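Local coordinates for putative oxidoreductase molybdopterin-binding subunit (Sulfolobus tokodaii, PDB 4ZOH), which probably serves as the molybdenum-carrying catalytic subunit of an oxidoreductase of the aldehyde oxidase and xanthine dehydrogenase family, binding the pterin cytosine dinucleotide cofactor, at residues P209-A214 against G440-G445; V350-G355 against V686-K691; P371-N374 against V378-D381. All coordinates share one frame; numbering follows the deposited sequence.

Interaction 1: residues P209-A214 against G440-G445. With MCN (pterin cytosine dinucleotide), chain D.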
loop_
_atom_site.group_PDB
_atom_site.type_symbol
_atom_site.label_atom_id
_atom_site.label_comp_id
_atom_site.label_asym_id
_atom_site.label_seq_id
_atom_site.Cartn_x
_atom_site.Cartn_y
_atom_site.Cartn_z
ATOM N N PRO A 209 -2.706 -0.977 11.908
ATOM C CA PRO A 209 -3.159 0.274 11.193
ATOM C C PRO A 209 -4.281 0.859 12.105
ATOM O O PRO A 209 -4.363 0.435 13.305
ATOM C CB PRO A 209 -3.745 -0.281 9.883
ATOM C CG PRO A 209 -4.360 -1.591 10.318
ATOM C CD PRO A 209 -3.398 -2.176 11.373
ATOM N N ASP A 210 -5.147 1.722 11.593
ATOM C CA ASP A 210 -6.277 2.151 12.444
ATOM C C ASP A 210 -7.106 0.928 12.814
ATOM O O ASP A 210 -7.390 0.099 11.965
ATOM C CB ASP A 210 -7.158 3.251 11.729
ATOM C CG ASP A 210 -6.345 4.505 11.437
ATOM O OD1 ASP A 210 -5.754 5.036 12.411
ATOM O OD2 ASP A 210 -6.174 4.898 10.258
ATOM N N VAL A 211 -7.547 0.864 14.069
ATOM C CA VAL A 211 -8.393 -0.203 14.511
ATOM C C VAL A 211 -9.740 0.328 15.003
ATOM O O VAL A 211 -9.793 1.176 15.906
ATOM C CB VAL A 211 -7.630 -0.967 15.657
ATOM C CG1 VAL A 211 -8.511 -2.068 16.308
ATOM C CG2 VAL A 211 -6.300 -1.461 15.075
ATOM N N GLY A 212 -10.824 -0.208 14.463
ATOM C CA GLY A 212 -12.166 0.233 14.848
ATOM C C GLY A 212 -12.636 -0.319 16.196
ATOM O O GLY A 212 -13.747 -0.898 16.251
ATOM N N GLY A 213 -11.836 -0.153 17.267
ATOM C CA GLY A 213 -12.195 -0.702 18.617
ATOM C C GLY A 213 -11.894 -2.227 18.736
ATOM O O GLY A 213 -11.600 -2.906 17.703
ATOM N N ALA A 214 -12.045 -2.771 19.950
ATOM C CA ALA A 214 -11.654 -4.134 20.242
ATOM C C ALA A 214 -12.344 -4.582 21.521
ATOM O O ALA A 214 -13.058 -5.627 21.528
ATOM C CB ALA A 214 -10.150 -4.195 20.413
ATOM N N GLY A 440 -0.558 0.338 21.790
ATOM C CA GLY A 440 -1.247 0.205 20.535
ATOM C C GLY A 440 -2.684 0.782 20.632
ATOM O O GLY A 440 -3.658 0.022 20.592
ATOM N N PRO A 441 -2.841 2.125 20.798
ATOM C CA PRO A 441 -4.228 2.683 20.929
ATOM C C PRO A 441 -5.082 2.322 19.742
ATOM O O PRO A 441 -4.583 2.224 18.625
ATOM C CB PRO A 441 -3.994 4.210 20.934
ATOM C CG PRO A 441 -2.532 4.386 21.281
ATOM C CD PRO A 441 -1.785 3.146 20.905
ATOM N N HIS A 442 -6.348 2.131 20.009
ATOM C CA HIS A 442 -7.374 1.728 19.055
ATOM C C HIS A 442 -8.710 2.391 19.416
ATOM O O HIS A 442 -9.811 1.744 19.406
ATOM C CB HIS A 442 -7.528 0.191 18.938
ATOM C CG HIS A 442 -7.500 -0.525 20.249
ATOM N ND1 HIS A 442 -6.315 -0.811 20.917
ATOM C CD2 HIS A 442 -8.506 -1.012 21.028
ATOM C CE1 HIS A 442 -6.589 -1.495 22.017
ATOM N NE2 HIS A 442 -7.907 -1.613 22.128
ATOM N N GLY A 443 -8.622 3.696 19.680
ATOM C CA GLY A 443 -9.801 4.524 19.927
ATOM C C GLY A 443 -9.681 5.365 21.181
ATOM O O GLY A 443 -10.389 6.327 21.351
ATOM N N GLN A 444 -8.786 4.964 22.084
ATOM C CA GLN A 444 -8.779 5.559 23.428
ATOM C C GLN A 444 -8.126 6.941 23.518
ATOM O O GLN A 444 -8.210 7.569 24.594
ATOM C CB GLN A 444 -8.164 4.617 24.476
ATOM C CG GLN A 444 -8.809 3.232 24.572
ATOM C CD GLN A 444 -8.216 2.168 23.602
ATOM O OE1 GLN A 444 -7.416 2.470 22.704
ATOM N NE2 GLN A 444 -8.611 0.908 23.795
ATOM N N GLY A 445 -7.470 7.402 22.460
ATOM C CA GLY A 445 -6.893 8.743 22.446
ATOM C C GLY A 445 -5.624 8.989 23.248
ATOM O O GLY A 445 -5.337 10.142 23.604
HETATM N N1 MCN D . -6.976 9.049 30.943
HETATM C C2 MCN D . -6.552 10.217 31.554
HETATM N N3 MCN D . -6.201 10.245 32.878
HETATM C C4 MCN D . -6.291 9.064 33.607
HETATM C C5 MCN D . -6.718 7.881 33.006
HETATM C C6 MCN D . -7.043 7.861 31.649
HETATM O O2 MCN D . -6.455 11.290 30.950
HETATM N N4 MCN D . -5.950 9.109 34.877
HETATM C "C1'" MCN D . -7.305 9.113 29.517
HETATM C C2D MCN D . -6.067 8.757 28.691
HETATM O "O2'" MCN D . -5.326 9.876 28.307
HETATM C "C3'" MCN D . -6.668 8.176 27.439
HETATM C C4D MCN D . -7.690 7.312 28.052
HETATM O O4D MCN D . -8.248 8.125 29.173
HETATM O "O3'" MCN D . -7.266 9.120 26.621
HETATM C "C5'" MCN D . -6.707 6.213 28.410
HETATM O "O5'" MCN D . -7.222 5.359 29.257
HETATM P PA MCN D . -6.335 4.248 30.045
HETATM O O1A MCN D . -4.894 4.385 30.085
HETATM O O2A MCN D . -7.157 4.215 31.302
HETATM O O3A MCN D . -6.880 2.939 29.131
HETATM P PB MCN D . -6.163 2.519 27.747
HETATM O O1B MCN D . -5.029 1.568 28.095
HETATM O O2B MCN D . -5.798 3.621 26.853
HETATM O O3B MCN D . -7.340 1.789 27.098
HETATM C C10 MCN D . -7.607 0.369 27.270
HETATM C "C9'" MCN D . -9.054 0.141 27.633
HETATM C "C8'" MCN D . -9.440 -1.240 27.558
HETATM S "S8'" MCN D . -8.538 -2.456 28.452
HETATM C "C7'" MCN D . -10.568 -1.650 26.913
HETATM S "S7'" MCN D . -11.146 -3.337 26.930
HETATM C "C6'" MCN D . -11.471 -0.716 26.269
HETATM C C7 MCN D . -11.221 0.734 26.800
HETATM O "O9'" MCN D . -9.825 0.952 26.753
HETATM N "N5'" MCN D . -11.441 -0.795 24.810
HETATM C C4A MCN D . -11.718 0.301 23.968
HETATM N "N8'" MCN D . -11.900 1.731 25.916
HETATM C C4B MCN D . -11.978 1.568 24.565
HETATM N "N1'" MCN D . -12.295 2.642 23.838
HETATM C "C2'" MCN D . -12.323 2.540 22.511
HETATM N "N2'" MCN D . -12.619 3.622 21.822
HETATM N "N3'" MCN D . -12.079 1.307 21.822
HETATM C "C4'" MCN D . -11.784 0.139 22.562
HETATM O "O4'" MCN D . -11.582 -0.959 21.965
HETATM O O HOH W 1 -5.509 2.162 15.966
#

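Interaction 2: residues V350-G355 against V686-K691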
loop_
_atom_site.group_PDB
_atom_site.type_symbol
_atom_site.label_atom_id
_atom_site.label_comp_id
_atom_site.label_asym_id
_atom_site.label_seq_id
_atom_site.Cartn_x
_atom_site.Cartn_y
_atom_site.Cartn_z
ATOM N N VAL A 350 -28.372 -7.757 50.826
ATOM C CA VAL A 350 -28.325 -7.751 52.258
ATOM C C VAL A 350 -29.130 -6.523 52.742
ATOM O O VAL A 350 -30.084 -6.718 53.500
ATOM C CB VAL A 350 -26.881 -7.688 52.743
ATOM C CG1 VAL A 350 -26.832 -7.342 54.222
ATOM C CG2 VAL A 350 -26.187 -9.024 52.495
ATOM N N ALA A 351 -28.727 -5.308 52.284
ATOM C CA ALA A 351 -29.434 -4.015 52.535
ATOM C C ALA A 351 -30.938 -4.187 52.426
ATOM O O ALA A 351 -31.647 -3.907 53.385
ATOM C CB ALA A 351 -28.901 -2.857 51.654
ATOM N N ASP A 352 -31.400 -4.765 51.332
ATOM C CA ASP A 352 -32.783 -5.086 51.142
ATOM C C ASP A 352 -33.376 -6.106 52.099
ATOM O O ASP A 352 -34.590 -6.060 52.394
ATOM C CB ASP A 352 -33.010 -5.584 49.720
ATOM C CG ASP A 352 -33.068 -4.428 48.686
ATOM O OD1 ASP A 352 -32.911 -3.252 49.109
ATOM O OD2 ASP A 352 -33.309 -4.688 47.470
ATOM N N GLU A 353 -32.564 -7.078 52.529
ATOM C CA GLU A 353 -33.041 -8.084 53.473
ATOM C C GLU A 353 -33.096 -7.482 54.897
ATOM O O GLU A 353 -34.009 -7.734 55.609
ATOM C CB GLU A 353 -32.193 -9.359 53.400
ATOM C CG GLU A 353 -32.866 -10.584 53.984
ATOM C CD GLU A 353 -34.038 -11.051 53.164
ATOM O OE1 GLU A 353 -34.096 -10.648 51.982
ATOM O OE2 GLU A 353 -34.908 -11.806 53.694
ATOM N N LEU A 354 -32.144 -6.637 55.272
ATOM C CA LEU A 354 -32.146 -6.028 56.562
ATOM C C LEU A 354 -32.822 -4.642 56.659
ATOM O O LEU A 354 -32.615 -3.967 57.669
ATOM C CB LEU A 354 -30.704 -5.911 57.055
ATOM C CG LEU A 354 -29.791 -7.165 57.007
ATOM C CD1 LEU A 354 -28.538 -6.804 57.748
ATOM C CD2 LEU A 354 -30.450 -8.412 57.601
ATOM N N GLY A 355 -33.580 -4.195 55.648
ATOM C CA GLY A 355 -34.112 -2.798 55.580
ATOM C C GLY A 355 -33.079 -1.712 55.860
ATOM O O GLY A 355 -33.379 -0.715 56.516
ATOM N N VAL A 686 -32.777 -0.965 39.114
ATOM C CA VAL A 686 -33.983 -1.622 38.618
ATOM C C VAL A 686 -34.625 -2.440 39.743
ATOM O O VAL A 686 -35.861 -2.629 39.792
ATOM C CB VAL A 686 -33.712 -2.544 37.434
ATOM C CG1 VAL A 686 -34.989 -3.260 36.952
ATOM C CG2 VAL A 686 -33.187 -1.754 36.241
ATOM N N GLU A 687 -33.762 -2.955 40.628
ATOM C CA GLU A 687 -34.232 -3.860 41.639
ATOM C C GLU A 687 -35.086 -3.074 42.621
ATOM O O GLU A 687 -36.141 -3.566 42.998
ATOM C CB GLU A 687 -33.069 -4.516 42.371
ATOM C CG GLU A 687 -33.525 -5.494 43.441
ATOM C CD GLU A 687 -32.366 -6.310 44.011
ATOM O OE1 GLU A 687 -31.418 -5.721 44.567
ATOM O OE2 GLU A 687 -32.400 -7.535 43.846
ATOM N N GLN A 688 -34.612 -1.876 43.008
ATOM C CA GLN A 688 -35.394 -0.901 43.791
ATOM C C GLN A 688 -36.765 -0.666 43.215
ATOM O O GLN A 688 -37.702 -0.653 43.968
ATOM C CB GLN A 688 -34.641 0.396 44.021
ATOM C CG GLN A 688 -33.434 0.213 44.901
ATOM C CD GLN A 688 -33.850 -0.433 46.186
ATOM O OE1 GLN A 688 -34.650 0.145 46.959
ATOM N NE2 GLN A 688 -33.387 -1.683 46.405
ATOM N N CYS A 689 -36.908 -0.563 41.891
ATOM C CA CYS A 689 -38.245 -0.440 41.249
ATOM C C CYS A 689 -39.116 -1.696 41.209
ATOM O O CYS A 689 -40.258 -1.594 40.841
ATOM C CB CYS A 689 -38.185 0.272 39.826
ATOM S SG CYS A 689 -38.480 2.097 39.828
ATOM N N ILE A 690 -38.653 -2.897 41.522
ATOM C CA ILE A 690 -39.544 -4.006 41.085
ATOM C C ILE A 690 -40.512 -4.793 41.941
ATOM O O ILE A 690 -41.581 -5.140 41.429
ATOM C CB ILE A 690 -38.982 -5.027 40.068
ATOM C CG1 ILE A 690 -37.521 -5.381 40.364
ATOM C CG2 ILE A 690 -39.378 -4.617 38.659
ATOM C CD1 ILE A 690 -37.092 -6.661 39.671
ATOM N N LYS A 691 -40.218 -5.187 43.163
ATOM C CA LYS A 691 -38.965 -5.192 43.809
ATOM C C LYS A 691 -39.016 -6.705 44.126
ATOM O O LYS A 691 -39.731 -7.145 45.026
ATOM C CB LYS A 691 -39.014 -4.295 45.057
ATOM C CG LYS A 691 -40.341 -3.550 45.272
ATOM C CD LYS A 691 -40.269 -2.534 46.398
ATOM C CE LYS A 691 -40.312 -1.110 45.862
ATOM N NZ LYS A 691 -39.451 -0.194 46.680
#

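Interaction 3: residues P371-N374 against V378-D381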
loop_
_atom_site.group_PDB
_atom_site.type_symbol
_atom_site.label_atom_id
_atom_site.label_comp_id
_atom_site.label_asym_id
_atom_site.label_seq_id
_atom_site.Cartn_x
_atom_site.Cartn_y
_atom_site.Cartn_z
ATOM N N PRO A 371 -3.110 3.018 52.047
ATOM C CA PRO A 371 -3.162 1.654 51.477
ATOM C C PRO A 371 -3.922 0.674 52.328
ATOM O O PRO A 371 -3.934 0.827 53.533
ATOM C CB PRO A 371 -1.703 1.210 51.485
ATOM C CG PRO A 371 -0.888 2.419 51.713
ATOM C CD PRO A 371 -1.755 3.440 52.395
ATOM N N TYR A 372 -4.507 -0.344 51.712
ATOM C CA TYR A 372 -5.158 -1.418 52.412
ATOM C C TYR A 372 -4.984 -2.681 51.586
ATOM O O TYR A 372 -5.142 -2.641 50.352
ATOM C CB TYR A 372 -6.630 -1.119 52.447
ATOM C CG TYR A 372 -7.500 -2.034 53.287
ATOM C CD1 TYR A 372 -7.689 -1.782 54.690
ATOM C CD2 TYR A 372 -8.167 -3.125 52.701
ATOM C CE1 TYR A 372 -8.557 -2.590 55.457
ATOM C CE2 TYR A 372 -9.019 -3.938 53.446
ATOM C CZ TYR A 372 -9.229 -3.643 54.824
ATOM O OH TYR A 372 -10.074 -4.411 55.548
ATOM N N THR A 373 -4.674 -3.796 52.239
ATOM C CA THR A 373 -4.662 -5.079 51.524
ATOM C C THR A 373 -5.940 -5.872 51.759
ATOM O O THR A 373 -6.250 -6.238 52.888
ATOM C CB THR A 373 -3.459 -5.920 51.886
ATOM O OG1 THR A 373 -2.297 -5.144 51.652
ATOM C CG2 THR A 373 -3.374 -7.174 51.042
ATOM N N ASN A 374 -6.686 -6.146 50.694
ATOM C CA ASN A 374 -7.902 -6.956 50.826
ATOM C C ASN A 374 -7.568 -8.409 51.255
ATOM O O ASN A 374 -6.406 -8.825 51.288
ATOM C CB ASN A 374 -8.852 -6.825 49.585
ATOM C CG ASN A 374 -8.602 -7.866 48.434
ATOM O OD1 ASN A 374 -7.773 -8.768 48.515
ATOM N ND2 ASN A 374 -9.336 -7.689 47.319
ATOM N N VAL A 378 -5.089 -8.370 47.424
ATOM C CA VAL A 378 -4.933 -7.192 46.512
ATOM C C VAL A 378 -4.636 -5.937 47.352
ATOM O O VAL A 378 -5.422 -5.560 48.221
ATOM C CB VAL A 378 -6.212 -6.928 45.707
ATOM C CG1 VAL A 378 -5.928 -5.904 44.605
ATOM C CG2 VAL A 378 -6.786 -8.223 45.173
ATOM N N THR A 379 -3.528 -5.291 47.095
ATOM C CA THR A 379 -3.260 -4.017 47.743
ATOM C C THR A 379 -3.876 -2.819 46.982
ATOM O O THR A 379 -3.485 -2.491 45.849
ATOM C CB THR A 379 -1.764 -3.812 47.940
ATOM O OG1 THR A 379 -1.301 -4.840 48.831
ATOM C CG2 THR A 379 -1.441 -2.419 48.584
ATOM N N TYR A 380 -4.861 -2.207 47.621
ATOM C CA TYR A 380 -5.448 -0.991 47.156
ATOM C C TYR A 380 -4.502 0.093 47.601
ATOM O O TYR A 380 -4.309 0.301 48.815
ATOM C CB TYR A 380 -6.784 -0.822 47.800
ATOM C CG TYR A 380 -7.789 -1.923 47.586
ATOM C CD1 TYR A 380 -7.765 -2.796 46.455
ATOM C CD2 TYR A 380 -8.814 -2.095 48.516
ATOM C CE1 TYR A 380 -8.713 -3.821 46.314
ATOM C CE2 TYR A 380 -9.771 -3.096 48.368
ATOM C CZ TYR A 380 -9.725 -3.944 47.263
ATOM O OH TYR A 380 -10.723 -4.908 47.171
ATOM N N ASP A 381 -3.889 0.807 46.641
ATOM C CA ASP A 381 -2.671 1.548 46.992
ATOM C C ASP A 381 -2.803 2.941 47.563
ATOM O O ASP A 381 -1.958 3.346 48.411
ATOM C CB ASP A 381 -1.697 1.609 45.815
ATOM C CG ASP A 381 -2.351 2.179 44.494
ATOM O OD1 ASP A 381 -3.610 2.310 44.375
ATOM O OD2 ASP A 381 -1.536 2.447 43.569
#

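Interaction 1: residues P209-A214 against G440-G445
Val211 and His442 mark the point where two irregular loops come nearest, their CA atoms 5.0 Å apart, and no direct hydrogen bond joins the loops there. Segment 209-214 folds back at Gly212, the centre of an inverse gamma turn, before Gly213 continues with a positive phi of 79°; the CA-H of Gly213 then faces the carbonyl oxygen of His442. One water bridges the backbones, accepting from Val211 N and donating to Pro441 O.

Among the side chains, that of His442 does most of the touching. Its CB lies 3.5 Å from Val211 CB, the two side chains running alongside each other in the same direction, while Ala214 CB approaches the ring obliquely, 3.6 Å from CD2. The rotation of the imidazole is fixed at its edge: ND1 donates to Gly440 O at 2.8 Å with an N-H...O angle of 163°, the acceptor nearly in the ring plane. Gln444, bent at chi2, curls back so that its OE1 accepts a hydrogen bond from the backbone N of His442 at 2.9 Å, placing NE2 over one face of the His442 ring, from where it donates to MCN O9' at 3.2 Å.

The cofactor spans both loops. Ala214 N donates to the pterin O4' at 2.7 Å, the same oxygen that meets the His442 ring edge beside CD2, and the ribose O3' donates a hydrogen bond to Gln444 O. Gly443 passes close to the pterin amino group, its C 3.5 Å from MCN N2'. Two glycine-rich loops, one from each molybdopterin cofactor-binding domain, thus form part of the pterin cytosine dinucleotide pocket.

Interaction 2: residues V350-G355 against V686-K691
Asp352, on the last turn of helix 336-353, reaches across to the amide of Gln688 on helix 673-688, and this polar meeting carries most of the contact. The backbones stay well apart, with 8.9 Å between the CA atoms of Asp352 and Gln688, so the side chains must bridge the gap. Gln688 does so by bending at chi2 (-55°), which turns its NE2 toward the carboxylate. NE2 then lies 3.2 Å from Asp352 OD1, which receives it through the syn lone pair at an N-H...O angle of 143°, and makes a weak second bond to OD2. Neither bond is straight, and the carboxylate and amide planes are turned 49° apart, with OD1 somewhat out of the amide plane.

The inner side of the contact belongs to Glu687, which is buried. Its CG stands anti to the backbone N, and the extended chain slides past that of Asp352 in the opposite direction, leaving OE1 at 3.6 Å from Asp352 OD2. Two like charges at this range would be expected to disfavour each other, but the Glu687 carboxylate has stronger partners: OE2 forms a salt bridge with Arg345, from the same helix as Asp352, and accepts the backbone N-H of Ile694. Polar groups thereby join helix 336-353, which belongs to the first molybdopterin cofactor-binding domain, to helix 673-688 near the C-terminus of the chain.

Outward, the contact thins quickly. Asp352 is exposed, and only 94 Å² is buried between the two segments in all. Further along the chain, Cys689 is tied by a disulfide to Cys405, and a cis peptide precedes Lys691, whose poorly ordered side chain offers NZ weakly to Gln688 O.

Interaction 3: residues P371-N374 against V378-D381
Asn374 OD1 is gripped by two backbone N-H groups, that of Val378 at 2.9 Å, from above the carbonyl plane, and that of Phe376 within the connecting turn. On the other arm, ND2 donates to Tyr380 OH at 3.1 Å and to Arg303 O; the phenol oxygen lies close to the amide plane, although amide and ring planes stand 80° apart. A chi1 of 90° swings the amide across toward Val378, whose CG2 packs against ND2 at 3.4 Å. The buried Tyr380 hydroxyl is further bonded to Gly307 O, so amide and phenol hold one another in place.

Behind this, the two short strands form an antiparallel beta hairpin. Tyr372 and Tyr380 are the hydrogen-bonded pair: Tyr380 N reaches Tyr372 O at 2.8 Å, and Tyr372 N returns the bond to Tyr380 O. Next along comes the non-hydrogen-bonded pair Thr373-Thr379, whose CA atoms are 4.2 Å apart. Both threonines turn their OG1 anti to the carbonyl carbon, bringing the hydroxyls within 3.0 Å of each other in a hydrogen bond that either could donate. Asn374 N, bonded to Val378 O, closes the strand pairing at the turn.

The tyrosines share the face away from the threonines, and both touch Ile367, in the loop that follows helix 358-365. Through Arg303 and Gly307 the turn end is tied to the C-terminal end of helix 288-304 and the loop after it. At the other end Asp381, just ahead of helix 385-401, forms a salt bridge with Lys668 and accepts hydrogen bonds from Thr565 and Thr566, which precede strand 568-577.

Interaction 1 belongs to the cofactor site, its centre about 12 Å from that of the chain, whereas the centres of interactions 2 and 3 lie farther out, at about 31 Å and 22 Å. The His442 side chain is about 7 Å from the molybdenum atom, and Gly213 about 6 Å from an iron-sulfur cluster. In interaction 3 the Asp381 side chain is about 12 Å from the cofactor. None of the three touches another: nearest atoms are about 25 Å apart for interactions 1 and 2, about 20 Å for 1 and 3, and about 17 Å for 2 and 3. Along the chain, interactions 1 and 2 interleave, while the local hairpin of interaction 3 is nested within both.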